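Local coordinates for protein pyocin S5 (PDB 6THK) that probably kills susceptible bacteria as a channel-forming bacteriocin, opening pores that depolarise the cytoplasmic membrane, as related colicins do, at residues Ile126-Glu129 against Ser135-Glu138; Lys117-Lys122 against Ala168-Lys173; Val101-Leu106 against Lys190-Lys195; Lys84-Gly89 against Arg95-Asp100. The protein carries 1 engineered substitution. All coordinates share one frame; numbering follows the deposited sequence.

Contact 1: Ile126-Glu129 against Ser135-Glu138; sequences IDYE and SIYE. With ZN (zinc ion), chain F.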
loop_
_atom_site.group_PDB
_atom_site.type_symbol
_atom_site.label_atom_id
_atom_site.label_comp_id
_atom_site.label_asym_id
_atom_site.label_seq_id
_atom_site.Cartn_x
_atom_site.Cartn_y
_atom_site.Cartn_z
ATOM N N ILE A 126 19.567 74.886 4.965
ATOM C CA ILE A 126 20.774 75.664 5.164
ATOM C C ILE A 126 21.879 74.683 5.578
ATOM O O ILE A 126 21.750 74.032 6.619
ATOM C CB ILE A 126 20.565 76.824 6.198
ATOM C CG1 ILE A 126 19.227 77.588 5.967
ATOM C CG2 ILE A 126 21.767 77.782 6.200
ATOM C CD1 ILE A 126 18.751 78.457 7.117
ATOM N N ASP A 127 22.944 74.544 4.757
ATOM C CA ASP A 127 24.056 73.655 5.090
ATOM C C ASP A 127 24.991 74.460 5.967
ATOM O O ASP A 127 25.990 74.995 5.483
ATOM C CB ASP A 127 24.771 73.142 3.824
ATOM C CG ASP A 127 25.379 71.757 3.971
ATOM O OD1 ASP A 127 24.824 70.938 4.747
ATOM O OD2 ASP A 127 26.363 71.465 3.262
ATOM N N TYR A 128 24.630 74.553 7.266
ATOM C CA TYR A 128 25.258 75.343 8.329
ATOM C C TYR A 128 26.783 75.377 8.309
ATOM O O TYR A 128 27.360 76.470 8.358
ATOM C CB TYR A 128 24.755 74.905 9.712
ATOM C CG TYR A 128 23.252 74.901 9.826
ATOM C CD1 TYR A 128 22.538 76.090 9.946
ATOM C CD2 TYR A 128 22.538 73.710 9.804
ATOM C CE1 TYR A 128 21.147 76.091 10.032
ATOM C CE2 TYR A 128 21.146 73.700 9.869
ATOM C CZ TYR A 128 20.457 74.891 10.005
ATOM O OH TYR A 128 19.091 74.876 10.083
ATOM N N GLU A 129 27.426 74.207 8.217
ATOM C CA GLU A 129 28.885 74.055 8.212
ATOM C C GLU A 129 29.576 74.761 7.036
ATOM O O GLU A 129 30.724 75.181 7.173
ATOM C CB GLU A 129 29.284 72.548 8.291
ATOM C CG GLU A 129 29.496 71.798 6.977
ATOM C CD GLU A 129 28.433 70.806 6.548
ATOM O OE1 GLU A 129 27.374 70.734 7.211
ATOM O OE2 GLU A 129 28.663 70.099 5.540
ATOM N N SER A 135 25.769 84.712 5.769
ATOM C CA SER A 135 24.895 83.925 4.904
ATOM C C SER A 135 23.727 83.392 5.747
ATOM O O SER A 135 22.577 83.633 5.396
ATOM C CB SER A 135 25.673 82.779 4.257
ATOM O OG SER A 135 24.807 81.854 3.618
ATOM N N ILE A 136 24.031 82.775 6.910
ATOM C CA ILE A 136 23.036 82.242 7.837
ATOM C C ILE A 136 22.107 83.351 8.320
ATOM O O ILE A 136 20.887 83.173 8.315
ATOM C CB ILE A 136 23.692 81.441 9.000
ATOM C CG1 ILE A 136 24.456 80.202 8.459
ATOM C CG2 ILE A 136 22.631 81.016 10.013
ATOM C CD1 ILE A 136 25.387 79.501 9.417
ATOM N N TYR A 137 22.680 84.504 8.694
ATOM C CA TYR A 137 21.912 85.653 9.160
ATOM C C TYR A 137 20.885 86.139 8.136
ATOM O O TYR A 137 19.736 86.388 8.505
ATOM C CB TYR A 137 22.851 86.788 9.569
ATOM C CG TYR A 137 22.144 88.084 9.908
ATOM C CD1 TYR A 137 21.503 88.252 11.133
ATOM C CD2 TYR A 137 22.128 89.149 9.009
ATOM C CE1 TYR A 137 20.865 89.452 11.458
ATOM C CE2 TYR A 137 21.475 90.344 9.314
ATOM C CZ TYR A 137 20.850 90.493 10.542
ATOM O OH TYR A 137 20.232 91.676 10.860
ATOM N N GLU A 138 21.294 86.263 6.861
ATOM C CA GLU A 138 20.434 86.761 5.786
ATOM C C GLU A 138 19.359 85.760 5.443
ATOM O O GLU A 138 18.242 86.154 5.087
ATOM C CB GLU A 138 21.252 87.178 4.544
ATOM C CG GLU A 138 22.237 88.324 4.788
ATOM C CD GLU A 138 21.692 89.718 5.069
ATOM O OE1 GLU A 138 20.452 89.902 5.088
ATOM O OE2 GLU A 138 22.520 90.635 5.275
HETATM ZN ZN ZN F . 26.627 70.002 5.443
#
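One methyl of Ile136, CD1, slips in beside Tyr128, and the residues before and after this tyrosine in the chain turn the other way to hold a zinc ion. CD1 lies at the edge of the phenol ring, near its plane and 4.5 Å from Tyr128 CD1, and comes still closer, 3.8 Å, to the carbonyl oxygen Tyr128 O. Ile136 reaches this far because CG1 stands beside its own backbone N (chi1 -63°) and the chain then runs on extended. Farther back on the same branch, Ile136 CG1 meets Ile126 CG2 at 4.3 Å, so one branch of Ile136 touches both buried residues of 126-129. The loop is bent by an inverse gamma turn centred on Asp127, in which Tyr128 N makes a weak bond of 3.0 Å to Ile126 O. That same carbonyl oxygen lies over one face of the Tyr128 ring, toward its rim. With this turn, alternate residues serve different ends: Ile126 and Tyr128 are buried against helix 133-145 and helix 157-212, and Asp127 and Glu129 bind the metal. Asp127 OD1 is 2.1 Å from zinc, and Glu129, its chain bent at chi2, grips with both oxygens, OE2 at 2.0 Å. Tyr172 OH bonds to Glu129 OE1. Apolar contact alone gives the loop little directional hold; the metal supplies direction, and its positive charge probably offsets the repulsion between two neighbouring carboxylates.

Contact 2: Lys117-Lys122 against Ala168-Lys173; sequences KKTFTK and AVAYYK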
loop_
_atom_site.group_PDB
_atom_site.type_symbol
_atom_site.label_atom_id
_atom_site.label_comp_id
_atom_site.label_asym_id
_atom_site.label_seq_id
_atom_site.Cartn_x
_atom_site.Cartn_y
_atom_site.Cartn_z
ATOM N N LYS A 117 13.212 64.867 11.304
ATOM C CA LYS A 117 13.066 65.179 9.880
ATOM C C LYS A 117 11.861 66.086 9.640
ATOM O O LYS A 117 11.870 66.833 8.672
ATOM C CB LYS A 117 13.019 63.914 9.002
ATOM N N LYS A 118 10.852 66.060 10.537
ATOM C CA LYS A 118 9.668 66.921 10.435
ATOM C C LYS A 118 9.990 68.357 10.850
ATOM O O LYS A 118 9.574 69.294 10.168
ATOM C CB LYS A 118 8.491 66.362 11.253
ATOM N N THR A 119 10.728 68.522 11.972
ATOM C CA THR A 119 11.154 69.810 12.535
ATOM C C THR A 119 12.044 70.565 11.542
ATOM O O THR A 119 11.822 71.757 11.299
ATOM C CB THR A 119 11.885 69.584 13.869
ATOM O OG1 THR A 119 11.034 68.858 14.752
ATOM C CG2 THR A 119 12.355 70.882 14.521
ATOM N N PHE A 120 13.053 69.865 10.979
ATOM C CA PHE A 120 13.972 70.402 9.983
ATOM C C PHE A 120 13.208 70.861 8.734
ATOM O O PHE A 120 13.502 71.935 8.214
ATOM C CB PHE A 120 15.057 69.360 9.643
ATOM C CG PHE A 120 15.822 69.631 8.371
ATOM C CD1 PHE A 120 16.633 70.753 8.253
ATOM C CD2 PHE A 120 15.728 68.766 7.291
ATOM C CE1 PHE A 120 17.318 71.014 7.068
ATOM C CE2 PHE A 120 16.429 69.020 6.111
ATOM C CZ PHE A 120 17.221 70.139 6.010
ATOM N N THR A 121 12.211 70.061 8.293
ATOM C CA THR A 121 11.335 70.289 7.134
ATOM C C THR A 121 10.611 71.646 7.205
ATOM O O THR A 121 10.501 72.308 6.174
ATOM C CB THR A 121 10.385 69.082 6.965
ATOM O OG1 THR A 121 11.130 68.025 6.368
ATOM C CG2 THR A 121 9.155 69.369 6.099
ATOM N N LYS A 122 10.183 72.077 8.417
ATOM C CA LYS A 122 9.479 73.343 8.696
ATOM C C LYS A 122 10.109 74.621 8.068
ATOM O O LYS A 122 9.394 75.612 7.879
ATOM C CB LYS A 122 9.303 73.552 10.207
ATOM C CG LYS A 122 8.274 72.644 10.876
ATOM C CD LYS A 122 8.205 72.952 12.375
ATOM C CE LYS A 122 7.208 72.104 13.125
ATOM N NZ LYS A 122 7.196 72.428 14.577
ATOM N N ALA A 168 18.572 73.683 13.667
ATOM C CA ALA A 168 19.961 73.334 13.326
ATOM C C ALA A 168 20.359 72.035 14.044
ATOM O O ALA A 168 21.045 71.202 13.460
ATOM C CB ALA A 168 20.908 74.459 13.715
ATOM N N VAL A 169 19.905 71.863 15.307
ATOM C CA VAL A 169 20.133 70.647 16.097
ATOM C C VAL A 169 19.370 69.523 15.404
ATOM O O VAL A 169 19.983 68.506 15.073
ATOM C CB VAL A 169 19.734 70.822 17.589
ATOM C CG1 VAL A 169 19.582 69.480 18.293
ATOM C CG2 VAL A 169 20.746 71.691 18.316
ATOM N N ALA A 170 18.064 69.758 15.093
ATOM C CA ALA A 170 17.189 68.832 14.363
ATOM C C ALA A 170 17.836 68.325 13.066
ATOM O O ALA A 170 17.793 67.115 12.820
ATOM C CB ALA A 170 15.856 69.497 14.057
ATOM N N TYR A 171 18.484 69.233 12.270
ATOM C CA TYR A 171 19.165 68.879 11.015
ATOM C C TYR A 171 20.290 67.864 11.222
ATOM O O TYR A 171 20.367 66.889 10.473
ATOM C CB TYR A 171 19.679 70.119 10.269
ATOM C CG TYR A 171 20.629 69.812 9.125
ATOM C CD1 TYR A 171 20.168 69.246 7.939
ATOM C CD2 TYR A 171 21.992 70.073 9.236
ATOM C CE1 TYR A 171 21.039 68.939 6.896
ATOM C CE2 TYR A 171 22.874 69.769 8.199
ATOM C CZ TYR A 171 22.391 69.215 7.025
ATOM O OH TYR A 171 23.258 68.922 5.995
ATOM N N TYR A 172 21.171 68.104 12.204
ATOM C CA TYR A 172 22.285 67.204 12.488
ATOM C C TYR A 172 21.833 65.936 13.229
ATOM O O TYR A 172 22.521 64.921 13.154
ATOM C CB TYR A 172 23.433 67.940 13.207
ATOM C CG TYR A 172 24.129 68.968 12.339
ATOM C CD1 TYR A 172 24.860 68.584 11.215
ATOM C CD2 TYR A 172 24.074 70.325 12.647
ATOM C CE1 TYR A 172 25.492 69.528 10.403
ATOM C CE2 TYR A 172 24.729 71.276 11.862
ATOM C CZ TYR A 172 25.427 70.873 10.734
ATOM O OH TYR A 172 26.047 71.800 9.935
ATOM N N LYS A 173 20.673 65.984 13.921
ATOM C CA LYS A 173 20.088 64.836 14.619
ATOM C C LYS A 173 19.524 63.876 13.577
ATOM O O LYS A 173 19.819 62.680 13.642
ATOM C CB LYS A 173 18.997 65.269 15.617
ATOM C CG LYS A 173 19.540 65.728 16.969
ATOM C CD LYS A 173 19.667 64.592 17.986
ATOM C CE LYS A 173 20.294 65.034 19.291
ATOM N NZ LYS A 173 19.416 65.939 20.081
#
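Phe120 presents one face of its ring to Tyr171, whose CD1 lies over that face, offset toward the rim and 3.5 Å from Phe120 CE1. The ring planes are inclined at 44° with centroids 5.1 Å apart, an oblique pairing. Tyr171 CB joins in, 3.7 Å from Phe120 CD1. Both CG atoms lie opposite the backbone N (chi1 164° in Phe120, much the same in Tyr171), which lays the side chains side by side, pointing the same way. One residue earlier on each helix, Thr119 CG2 touches Ala170 CB at 3.8 Å. Alanine suits this place because its lone methyl lets the helices come near, the short segments' axes approaching to 8.2 Å and crossing at -134°. Threonine offers its methyl to the neighbour and turns its hydroxyl back to its own helix, where OG1 bonds to Gly115 O. The Phe120-Tyr171 and Thr119-Ala170 contacts join the C-terminal part of helix 95-121 to helix 157-212, and Phe125 also meets the Tyr171 ring. Tyrosine combines two roles: its ring carbons pack on phenylalanine, and its OH makes a weak hydrogen bond to the zinc ligand Asp127, so the packing probably helps to position a second-shell group of the metal site.

Contact 3: Val101-Leu106 against Lys190-Lys195; sequences VMSAVL and KQKALK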
loop_
_atom_site.group_PDB
_atom_site.type_symbol
_atom_site.label_atom_id
_atom_site.label_comp_id
_atom_site.label_asym_id
_atom_site.label_seq_id
_atom_site.Cartn_x
_atom_site.Cartn_y
_atom_site.Cartn_z
ATOM N N VAL A 101 14.937 42.071 18.665
ATOM C CA VAL A 101 15.525 43.208 19.377
ATOM C C VAL A 101 15.937 44.295 18.367
ATOM O O VAL A 101 15.521 45.440 18.511
ATOM C CB VAL A 101 16.689 42.770 20.316
ATOM C CG1 VAL A 101 17.465 43.968 20.858
ATOM C CG2 VAL A 101 16.172 41.908 21.465
ATOM N N MET A 102 16.703 43.923 17.330
ATOM C CA MET A 102 17.146 44.827 16.267
ATOM C C MET A 102 15.971 45.524 15.598
ATOM O O MET A 102 16.087 46.706 15.291
ATOM C CB MET A 102 17.958 44.080 15.208
ATOM C CG MET A 102 19.377 43.785 15.608
ATOM S SD MET A 102 20.169 42.814 14.310
ATOM C CE MET A 102 21.801 42.687 14.957
ATOM N N SER A 103 14.841 44.813 15.379
ATOM C CA SER A 103 13.652 45.404 14.761
ATOM C C SER A 103 13.030 46.451 15.697
ATOM O O SER A 103 12.680 47.536 15.233
ATOM C CB SER A 103 12.629 44.328 14.402
ATOM O OG SER A 103 13.155 43.369 13.499
ATOM N N ALA A 104 12.929 46.131 17.013
ATOM C CA ALA A 104 12.367 46.984 18.062
ATOM C C ALA A 104 13.137 48.300 18.183
ATOM O O ALA A 104 12.521 49.370 18.285
ATOM C CB ALA A 104 12.393 46.254 19.392
ATOM N N VAL A 105 14.484 48.201 18.173
ATOM C CA VAL A 105 15.416 49.318 18.253
ATOM C C VAL A 105 15.284 50.191 16.995
ATOM O O VAL A 105 15.175 51.417 17.122
ATOM C CB VAL A 105 16.856 48.799 18.506
ATOM C CG1 VAL A 105 17.909 49.860 18.212
ATOM C CG2 VAL A 105 16.992 48.280 19.935
ATOM N N LEU A 106 15.236 49.551 15.802
ATOM C CA LEU A 106 15.081 50.206 14.505
ATOM C C LEU A 106 13.776 50.951 14.399
ATOM O O LEU A 106 13.764 52.042 13.831
ATOM C CB LEU A 106 15.218 49.207 13.342
ATOM C CG LEU A 106 15.319 49.765 11.914
ATOM C CD1 LEU A 106 16.395 50.828 11.792
ATOM C CD2 LEU A 106 15.595 48.657 10.921
ATOM N N LYS A 190 20.653 41.239 7.053
ATOM C CA LYS A 190 21.609 40.152 6.970
ATOM C C LYS A 190 21.206 39.044 7.930
ATOM O O LYS A 190 21.301 37.869 7.608
ATOM C CB LYS A 190 23.015 40.658 7.281
ATOM C CG LYS A 190 23.849 39.728 8.137
ATOM C CD LYS A 190 25.230 40.310 8.368
ATOM C CE LYS A 190 26.311 39.261 8.188
ATOM N NZ LYS A 190 27.249 39.243 9.343
ATOM N N GLN A 191 20.766 39.431 9.119
ATOM C CA GLN A 191 20.332 38.467 10.118
ATOM C C GLN A 191 19.108 37.708 9.634
ATOM O O GLN A 191 18.980 36.516 9.871
ATOM C CB GLN A 191 20.049 39.150 11.450
ATOM C CG GLN A 191 21.291 39.696 12.116
ATOM C CD GLN A 191 22.105 38.625 12.798
ATOM O OE1 GLN A 191 21.563 37.699 13.386
ATOM N NE2 GLN A 191 23.417 38.753 12.732
ATOM N N LYS A 192 18.198 38.416 8.981
ATOM C CA LYS A 192 17.002 37.794 8.447
ATOM C C LYS A 192 17.388 36.782 7.384
ATOM O O LYS A 192 16.824 35.697 7.314
ATOM C CB LYS A 192 16.084 38.845 7.836
ATOM C CG LYS A 192 15.036 39.386 8.783
ATOM C CD LYS A 192 14.659 40.800 8.403
ATOM C CE LYS A 192 13.196 41.065 8.678
ATOM N NZ LYS A 192 13.018 41.936 9.869
ATOM N N ALA A 193 18.358 37.144 6.556
ATOM C CA ALA A 193 18.810 36.261 5.497
ATOM C C ALA A 193 19.428 35.006 6.081
ATOM O O ALA A 193 19.196 33.909 5.594
ATOM C CB ALA A 193 19.805 36.972 4.602
ATOM N N LEU A 194 20.215 35.171 7.133
ATOM C CA LEU A 194 20.854 34.043 7.785
ATOM C C LEU A 194 19.820 33.116 8.395
ATOM O O LEU A 194 19.960 31.904 8.364
ATOM C CB LEU A 194 21.833 34.518 8.849
ATOM C CG LEU A 194 23.291 34.474 8.408
ATOM C CD1 LEU A 194 23.499 35.325 7.169
ATOM C CD2 LEU A 194 24.204 34.934 9.528
ATOM N N LYS A 195 18.787 33.698 8.979
ATOM C CA LYS A 195 17.740 32.911 9.581
ATOM C C LYS A 195 17.046 32.096 8.514
ATOM O O LYS A 195 16.818 30.909 8.684
ATOM C CB LYS A 195 16.730 33.817 10.265
ATOM C CG LYS A 195 15.760 33.065 11.144
ATOM C CD LYS A 195 14.515 33.879 11.406
ATOM C CE LYS A 195 13.610 33.146 12.372
ATOM N NZ LYS A 195 13.686 31.675 12.169
#
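Two helical segments run in roughly opposite directions and stay well apart, with Met102 CA and Gln191 CA 9.4 Å from each other and Ser103 CA and Lys192 CA 10.4 Å. Long side chains therefore have to bridge the gap. Met102 does so with CG beside its backbone N and an extended chain beyond, carrying SD to within 4.0 Å of Gln191 CG; its CE lies only slightly farther from the same carbon. The two chains cross at about a right angle. Gln191 bends at chi2 (-78°), so its aliphatic part meets the thioether and its amide turns aside, toward Arg95. Methionine suits the place, being flexible and apolar, and it also packs on Val79 and Leu188. At the exposed margin, the long, bent chain of Lys192 brings NZ back toward helix 95-121, but no nearer than 3.9 Å to Ser103 OG; the serine hydroxyl is instead bonded to Val99 O on its own helix. Val101 packs on Leu82 and Leu83 of helix 42-87, while Val105 and Leu106 meet Leu184 of helix 157-212. Segment 190-195 lies in a predicted coiled coil: the contact is consistent with the side-by-side packing of long helices in an elongated antiparallel bundle.

Contact 4: Lys84-Gly89 against Arg95-Asp100; sequences KQITQG and RQERVD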
loop_
_atom_site.group_PDB
_atom_site.type_symbol
_atom_site.label_atom_id
_atom_site.label_comp_id
_atom_site.label_asym_id
_atom_site.label_seq_id
_atom_site.Cartn_x
_atom_site.Cartn_y
_atom_site.Cartn_z
ATOM N N LYS A 84 21.524 40.583 25.965
ATOM C CA LYS A 84 22.121 40.062 27.195
ATOM C C LYS A 84 21.113 40.061 28.337
ATOM O O LYS A 84 21.231 39.247 29.249
ATOM C CB LYS A 84 23.356 40.878 27.592
ATOM N N GLN A 85 20.121 40.964 28.289
ATOM C CA GLN A 85 19.094 41.020 29.319
ATOM C C GLN A 85 18.114 39.858 29.156
ATOM O O GLN A 85 17.826 39.169 30.137
ATOM C CB GLN A 85 18.375 42.374 29.320
ATOM C CG GLN A 85 19.182 43.539 29.928
ATOM C CD GLN A 85 19.290 43.517 31.437
ATOM O OE1 GLN A 85 18.309 43.356 32.165
ATOM N NE2 GLN A 85 20.497 43.686 31.934
ATOM N N ILE A 86 17.664 39.601 27.910
ATOM C CA ILE A 86 16.743 38.510 27.571
ATOM C C ILE A 86 17.328 37.128 27.912
ATOM O O ILE A 86 16.654 36.326 28.565
ATOM C CB ILE A 86 16.291 38.616 26.086
ATOM C CG1 ILE A 86 15.457 39.897 25.861
ATOM C CG2 ILE A 86 15.526 37.357 25.632
ATOM C CD1 ILE A 86 15.249 40.289 24.438
ATOM N N THR A 87 18.583 36.865 27.488
ATOM C CA THR A 87 19.281 35.592 27.706
ATOM C C THR A 87 19.862 35.443 29.119
ATOM O O THR A 87 20.141 34.315 29.538
ATOM C CB THR A 87 20.355 35.356 26.630
ATOM O OG1 THR A 87 21.426 36.286 26.797
ATOM C CG2 THR A 87 19.800 35.426 25.219
ATOM N N GLN A 88 20.062 36.581 29.835
ATOM C CA GLN A 88 20.633 36.697 31.193
ATOM C C GLN A 88 22.090 36.190 31.269
ATOM O O GLN A 88 22.557 35.798 32.344
ATOM C CB GLN A 88 19.729 36.049 32.263
ATOM C CG GLN A 88 18.454 36.842 32.533
ATOM C CD GLN A 88 17.447 36.068 33.344
ATOM O OE1 GLN A 88 16.922 35.036 32.912
ATOM N NE2 GLN A 88 17.122 36.576 34.522
ATOM N N GLY A 89 22.789 36.243 30.124
ATOM C CA GLY A 89 24.180 35.827 29.948
ATOM C C GLY A 89 24.466 34.381 30.303
ATOM O O GLY A 89 25.610 34.029 30.611
ATOM N N ARG A 95 18.726 33.440 16.623
ATOM C CA ARG A 95 18.668 34.360 15.509
ATOM C C ARG A 95 17.353 35.127 15.561
ATOM O O ARG A 95 17.285 36.282 15.166
ATOM C CB ARG A 95 18.801 33.607 14.189
ATOM C CG ARG A 95 19.292 34.469 13.044
ATOM C CD ARG A 95 20.109 33.675 12.047
ATOM N NE ARG A 95 21.330 33.145 12.639
ATOM C CZ ARG A 95 22.465 33.822 12.748
ATOM N NH1 ARG A 95 22.534 35.062 12.309
ATOM N NH2 ARG A 95 23.528 33.265 13.299
ATOM N N GLN A 96 16.307 34.484 16.056
ATOM C CA GLN A 96 15.014 35.134 16.158
ATOM C C GLN A 96 15.062 36.237 17.206
ATOM O O GLN A 96 14.530 37.320 17.006
ATOM C CB GLN A 96 13.931 34.126 16.506
ATOM C CG GLN A 96 12.525 34.667 16.347
ATOM C CD GLN A 96 12.159 34.899 14.896
ATOM O OE1 GLN A 96 12.703 35.784 14.238
ATOM N NE2 GLN A 96 11.230 34.103 14.389
ATOM N N GLU A 97 15.692 35.940 18.332
ATOM C CA GLU A 97 15.854 36.901 19.421
ATOM C C GLU A 97 16.610 38.165 18.969
ATOM O O GLU A 97 16.188 39.268 19.308
ATOM C CB GLU A 97 16.492 36.241 20.650
ATOM C CG GLU A 97 15.501 35.369 21.407
ATOM C CD GLU A 97 16.036 34.647 22.627
ATOM O OE1 GLU A 97 17.244 34.315 22.649
ATOM O OE2 GLU A 97 15.241 34.412 23.565
ATOM N N ARG A 98 17.659 37.988 18.131
ATOM C CA ARG A 98 18.497 39.026 17.530
ATOM C C ARG A 98 17.662 39.907 16.595
ATOM O O ARG A 98 17.682 41.128 16.733
ATOM C CB ARG A 98 19.668 38.378 16.767
ATOM C CG ARG A 98 21.002 39.096 16.966
ATOM C CD ARG A 98 22.200 38.175 16.815
ATOM N NE ARG A 98 22.865 37.881 18.088
ATOM C CZ ARG A 98 23.299 36.674 18.446
ATOM N NH1 ARG A 98 23.129 35.630 17.641
ATOM N NH2 ARG A 98 23.899 36.500 19.619
ATOM N N VAL A 99 16.902 39.283 15.682
ATOM C CA VAL A 99 16.014 39.935 14.714
ATOM C C VAL A 99 14.949 40.775 15.439
ATOM O O VAL A 99 14.713 41.918 15.056
ATOM C CB VAL A 99 15.389 38.876 13.753
ATOM C CG1 VAL A 99 14.206 39.437 12.967
ATOM C CG2 VAL A 99 16.438 38.318 12.800
ATOM N N ASP A 100 14.340 40.207 16.500
ATOM C CA ASP A 100 13.287 40.846 17.296
ATOM C C ASP A 100 13.752 42.116 18.023
ATOM O O ASP A 100 13.041 43.123 17.987
ATOM C CB ASP A 100 12.651 39.834 18.277
ATOM C CG ASP A 100 11.729 38.779 17.653
ATOM O OD1 ASP A 100 11.441 38.875 16.439
ATOM O OD2 ASP A 100 11.278 37.867 18.393
#
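The carboxylate of Glu97 is met by two methyl groups, one for each oxygen: Ile86 CG2 lies 3.6 Å from Glu97 OE2, and Thr87 CG2 lies 3.8 Å from Glu97 OE1. Glu97 gets there by leaning CG toward the side of its backbone N (chi1 -76°) and then running straight (chi2 179°), so that the full length of the chain is spent on crossing between segments whose nearest CA atoms, those of Ile86 and Glu97, are 8.4 Å apart. The Ile86 and Glu97 side chains pass alongside one another, pointing opposite ways. The branch of Ile86 that touches is CG2, which stands opposite the backbone N, with CG1 beside the backbone N. Ile86 also packs on Val101 of helix 95-121, which gives the isoleucine an apolar neighbour. These residues belong to a helical hairpin: helix 42-87 ends here, the chain turns through a short loop, and helix 95-121 sets out beside it. Gln88 leaves helical geometry with a positive phi of 62°, and Gly89 follows with another, which a residue without a side chain adopts easily. Thr87, the last helical residue, holds OG1 between its backbone N and carbonyl carbon, where it bonds to Leu83 O; that rotation turns CG2 toward Glu97. The acid's charge is answered from the connecting loop, where Arg91 NH2 forms a salt bridge with Glu97 OE2. At the start of the second helix, Glu97 N bonds to Thr94 OG1.

Overall arrangement
All four contacts lie on the same side of the chain's centre, toward one end of a very elongated, almost wholly helical molecule. Helix 95-121 passes through contacts 4, 3 and 2 in turn, and contacts 2 and 3 both pair it with helix 157-212, their centres 28 Å apart. Contact 4 closes first along the chain; contact 1 is nested within the loop closed by contact 2, itself nested within contact 3. Contacts 1 and 2 touch through the zinc ligands and the tyrosines, their centres 14 Å apart, and contacts 3 and 4 touch through Arg95. The centres of contacts 1 and 4 are about 45 Å apart; helix 95-121 runs from the hairpin to near the zinc site.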